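Local coordinates for protein 16S rRNA methylase (Uncultured bacterium, PDB 7JLZ) that probably methylates N1 of A1408 in the 16S rRNA of the 30S ribosomal subunit, a modification associated with aminoglycoside resistance, at residues Val27-Gly32 with Ile52-Ile57. Numbering follows the deposited sequence.
Sequences VEVDLG and IGIEPI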
ATOM      1  N   VAL A  27       9.630  -8.645  -2.567  1.00 27.52           N
ATOM      2  CA  VAL A  27       8.279  -8.415  -3.064  1.00 30.08           C
ATOM      3  C   VAL A  27       7.653  -7.320  -2.216  1.00 27.88           C
ATOM      4  O   VAL A  27       7.776  -7.334  -0.985  1.00 27.84           O
ATOM      5  CB  VAL A  27       7.431  -9.698  -3.025  1.00 30.15           C
ATOM      6  CG1 VAL A  27       5.988  -9.411  -3.426  1.00 25.44           C
ATOM      7  CG2 VAL A  27       8.044 -10.766  -3.922  1.00 30.61           C
ATOM      8  N   GLU A  28       7.021  -6.351  -2.876  1.00 24.49           N
ATOM      9  CA  GLU A  28       6.316  -5.275  -2.200  1.00 25.14           C
ATOM     10  C   GLU A  28       4.876  -5.227  -2.690  1.00 29.23           C
ATOM     11  O   GLU A  28       4.622  -5.266  -3.899  1.00 26.54           O
ATOM     12  CB  GLU A  28       6.999  -3.920  -2.436  1.00 24.46           C
ATOM     13  CG  GLU A  28       6.198  -2.765  -1.826  1.00 25.69           C
ATOM     14  CD  GLU A  28       6.962  -1.456  -1.816  1.00 28.08           C
ATOM     15  OE1 GLU A  28       8.201  -1.491  -1.695  1.00 32.28           O
ATOM     16  OE2 GLU A  28       6.302  -0.390  -1.933  1.00 33.72           O
ATOM     17  N   VAL A  29       3.934  -5.159  -1.755  1.00 25.83           N
ATOM     18  CA  VAL A  29       2.516  -5.015  -2.070  1.00 22.81           C
ATOM     19  C   VAL A  29       2.107  -3.591  -1.723  1.00 24.75           C
ATOM     20  O   VAL A  29       2.399  -3.117  -0.620  1.00 25.97           O
ATOM     21  CB  VAL A  29       1.663  -6.041  -1.301  1.00 22.67           C
ATOM     22  CG1 VAL A  29       0.181  -5.737  -1.458  1.00 26.42           C
ATOM     23  CG2 VAL A  29       2.025  -7.471  -1.770  1.00 22.16           C
ATOM     24  N   ASP A  30       1.407  -2.931  -2.645  1.00 20.60           N
ATOM     25  CA  ASP A  30       1.070  -1.509  -2.539  1.00 23.81           C
ATOM     26  C   ASP A  30      -0.443  -1.331  -2.594  1.00 26.23           C
ATOM     27  O   ASP A  30      -1.070  -1.643  -3.611  1.00 24.43           O
ATOM     28  CB  ASP A  30       1.738  -0.724  -3.668  1.00 25.98           C
ATOM     29  CG  ASP A  30       3.230  -0.757  -3.567  1.00 27.96           C
ATOM     30  OD1 ASP A  30       3.732  -0.465  -2.467  1.00 27.98           O
ATOM     31  OD2 ASP A  30       3.904  -1.102  -4.556  1.00 31.67           O
ATOM     32  N   LEU A  31      -1.023  -0.809  -1.514  1.00 22.78           N
ATOM     33  CA  LEU A  31      -2.458  -0.603  -1.408  1.00 20.00           C
ATOM     34  C   LEU A  31      -2.751   0.881  -1.336  1.00 23.75           C
ATOM     35  O   LEU A  31      -1.996   1.633  -0.716  1.00 25.38           O
ATOM     36  CB  LEU A  31      -3.026  -1.267  -0.152  1.00 24.47           C
ATOM     37  CG  LEU A  31      -2.610  -2.706   0.099  1.00 23.67           C
ATOM     38  CD1 LEU A  31      -3.281  -3.200   1.371  1.00 21.70           C
ATOM     39  CD2 LEU A  31      -3.011  -3.535  -1.110  1.00 23.72           C
ATOM     40  N   GLY A  32      -3.856   1.294  -1.947  1.00 23.29           N
ATOM     41  CA  GLY A  32      -4.260   2.685  -1.863  1.00 21.84           C
ATOM     42  C   GLY A  32      -3.567   3.616  -2.833  1.00 23.54           C
ATOM     43  O   GLY A  32      -3.515   4.828  -2.582  1.00 24.69           O
ATOM     44  N   ILE A  52       3.478  -4.946  -6.443  1.00 23.12           N
ATOM     45  CA  ILE A  52       2.137  -5.441  -6.714  1.00 22.30           C
ATOM     46  C   ILE A  52       1.130  -4.423  -6.206  1.00 23.68           C
ATOM     47  O   ILE A  52       1.027  -4.213  -4.994  1.00 27.36           O
ATOM     48  CB  ILE A  52       1.891  -6.796  -6.035  1.00 22.23           C
ATOM     49  CG1 ILE A  52       2.999  -7.770  -6.437  1.00 23.52           C
ATOM     50  CG2 ILE A  52       0.499  -7.293  -6.378  1.00 22.84           C
ATOM     51  CD1 ILE A  52       2.868  -9.168  -5.798  1.00 29.10           C
ATOM     52  N   GLY A  53       0.358  -3.829  -7.113  1.00 21.86           N
ATOM     53  CA  GLY A  53      -0.743  -2.955  -6.729  1.00 23.14           C
ATOM     54  C   GLY A  53      -2.055  -3.720  -6.707  1.00 24.55           C
ATOM     55  O   GLY A  53      -2.324  -4.525  -7.599  1.00 26.13           O
ATOM     56  N   ILE A  54      -2.883  -3.452  -5.692  1.00 24.16           N
ATOM     57  CA  ILE A  54      -4.186  -4.107  -5.547  1.00 21.59           C
ATOM     58  C   ILE A  54      -5.267  -3.051  -5.348  1.00 25.71           C
ATOM     59  O   ILE A  54      -5.221  -2.293  -4.372  1.00 27.91           O
ATOM     60  CB  ILE A  54      -4.195  -5.097  -4.371  1.00 22.98           C
ATOM     61  CG1 ILE A  54      -2.983  -6.030  -4.468  1.00 22.65           C
ATOM     62  CG2 ILE A  54      -5.495  -5.908  -4.364  1.00 25.07           C
ATOM     63  CD1 ILE A  54      -2.844  -6.968  -3.254  1.00 28.58           C
ATOM     64  N   GLU A  55      -6.239  -3.017  -6.254  1.00 21.58           N
ATOM     65  CA  GLU A  55      -7.378  -2.111  -6.179  1.00 22.01           C
ATOM     66  C   GLU A  55      -8.649  -2.811  -6.642  1.00 22.50           C
ATOM     67  O   GLU A  55      -8.591  -3.773  -7.413  1.00 23.50           O
ATOM     68  CB  GLU A  55      -7.153  -0.846  -7.025  1.00 21.04           C
ATOM     69  CG  GLU A  55      -5.949  -0.028  -6.564  1.00 24.15           C
ATOM     70  CD  GLU A  55      -6.123   0.581  -5.175  1.00 24.36           C
ATOM     71  OE1 GLU A  55      -7.266   0.897  -4.790  1.00 26.72           O
ATOM     72  OE2 GLU A  55      -5.090   0.722  -4.470  1.00 28.19           O
ATOM     73  N   PRO A  56      -9.822  -2.335  -6.199  1.00 25.22           N
ATOM     74  CA  PRO A  56     -11.071  -3.063  -6.488  1.00 24.57           C
ATOM     75  C   PRO A  56     -11.706  -2.784  -7.834  1.00 24.13           C
ATOM     76  O   PRO A  56     -12.513  -3.600  -8.300  1.00 26.66           O
ATOM     77  CB  PRO A  56     -12.007  -2.613  -5.365  1.00 30.23           C
ATOM     78  CG  PRO A  56     -11.476  -1.242  -4.974  1.00 25.34           C
ATOM     79  CD  PRO A  56      -9.986  -1.345  -5.117  1.00 24.97           C
ATOM     80  N   ILE A  57     -11.451  -1.637  -8.456  1.00 25.61           N
ATOM     81  CA  ILE A  57     -12.165  -1.245  -9.666  1.00 26.48           C
ATOM     82  C   ILE A  57     -11.197  -1.369 -10.833  1.00 27.22           C
ATOM     83  O   ILE A  57     -10.104  -0.801 -10.796  1.00 28.40           O
ATOM     84  CB  ILE A  57     -12.740   0.175  -9.534  1.00 26.79           C
ATOM     85  CG1 ILE A  57     -13.786   0.210  -8.418  1.00 33.44           C
ATOM     86  CG2 ILE A  57     -13.338   0.671 -10.867  1.00 28.39           C
ATOM     87  CD1 ILE A  57     -14.194   1.594  -7.979  1.00 39.37           C
TER
HETATM   88  O   HOH W   1      -2.645   0.047  -5.164  1.00 25.73           O
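The OE2 oxygen of E55 accepts the backbone N-H of G32 at 2.9 Å, just where two neighbouring parallel strands, 26-31 and 49-55, come to their C-terminal ends. E55 gets its carboxylate there by bending: CG stands anti to the carbonyl carbon and the chain bends at chi2 (-66°), bringing the acid back across to the other strand. OE2 meets the donor nearly along its own C-O axis, though the hydrogen bond is bent, with 130° at the hydrogen. A water donates both to OE2, at 2.6 Å, and to the carbonyl O of D30, so it bridges the strands as they part. T33 N adds a weak bond to OE2, while Q60 holds OE1.

Further back two firm bonds hold the strands. I52 gives its N-H to E28 O (2.8 Å) and takes that of D30 on its own O (2.7 Å); toward the C-terminal ends the pairing weakens, and I54 N to D30 O is a weak bond at 3.3 Å.

V27, V29, L31, I52 and I54 share one face. CG1 of V29, anti to the backbone N (chi1 171°), reaches CD1 of I54 at 3.7 Å, and CD2 of L31 lies alongside the I54 side chain, 3.8 Å from its CB. I52 CD1 extends back to V27 CG1. The acids E28 and D30 occupy the other face, beside Y38 of helix 37-45, with E28 OE2 2.6 Å from D30 OD1.

This is the first beta-alpha-beta crossover of a Rossmann-like methyltransferase, whose glycine-bearing turn and following acidic strand end commonly frame the S-adenosylmethionine pocket. Apolar packing joins the strands on one face, while the buried E55 carboxylate, held by backbone N-H groups, water and the Q60 amide, is fixed in position and ties the two strand ends together.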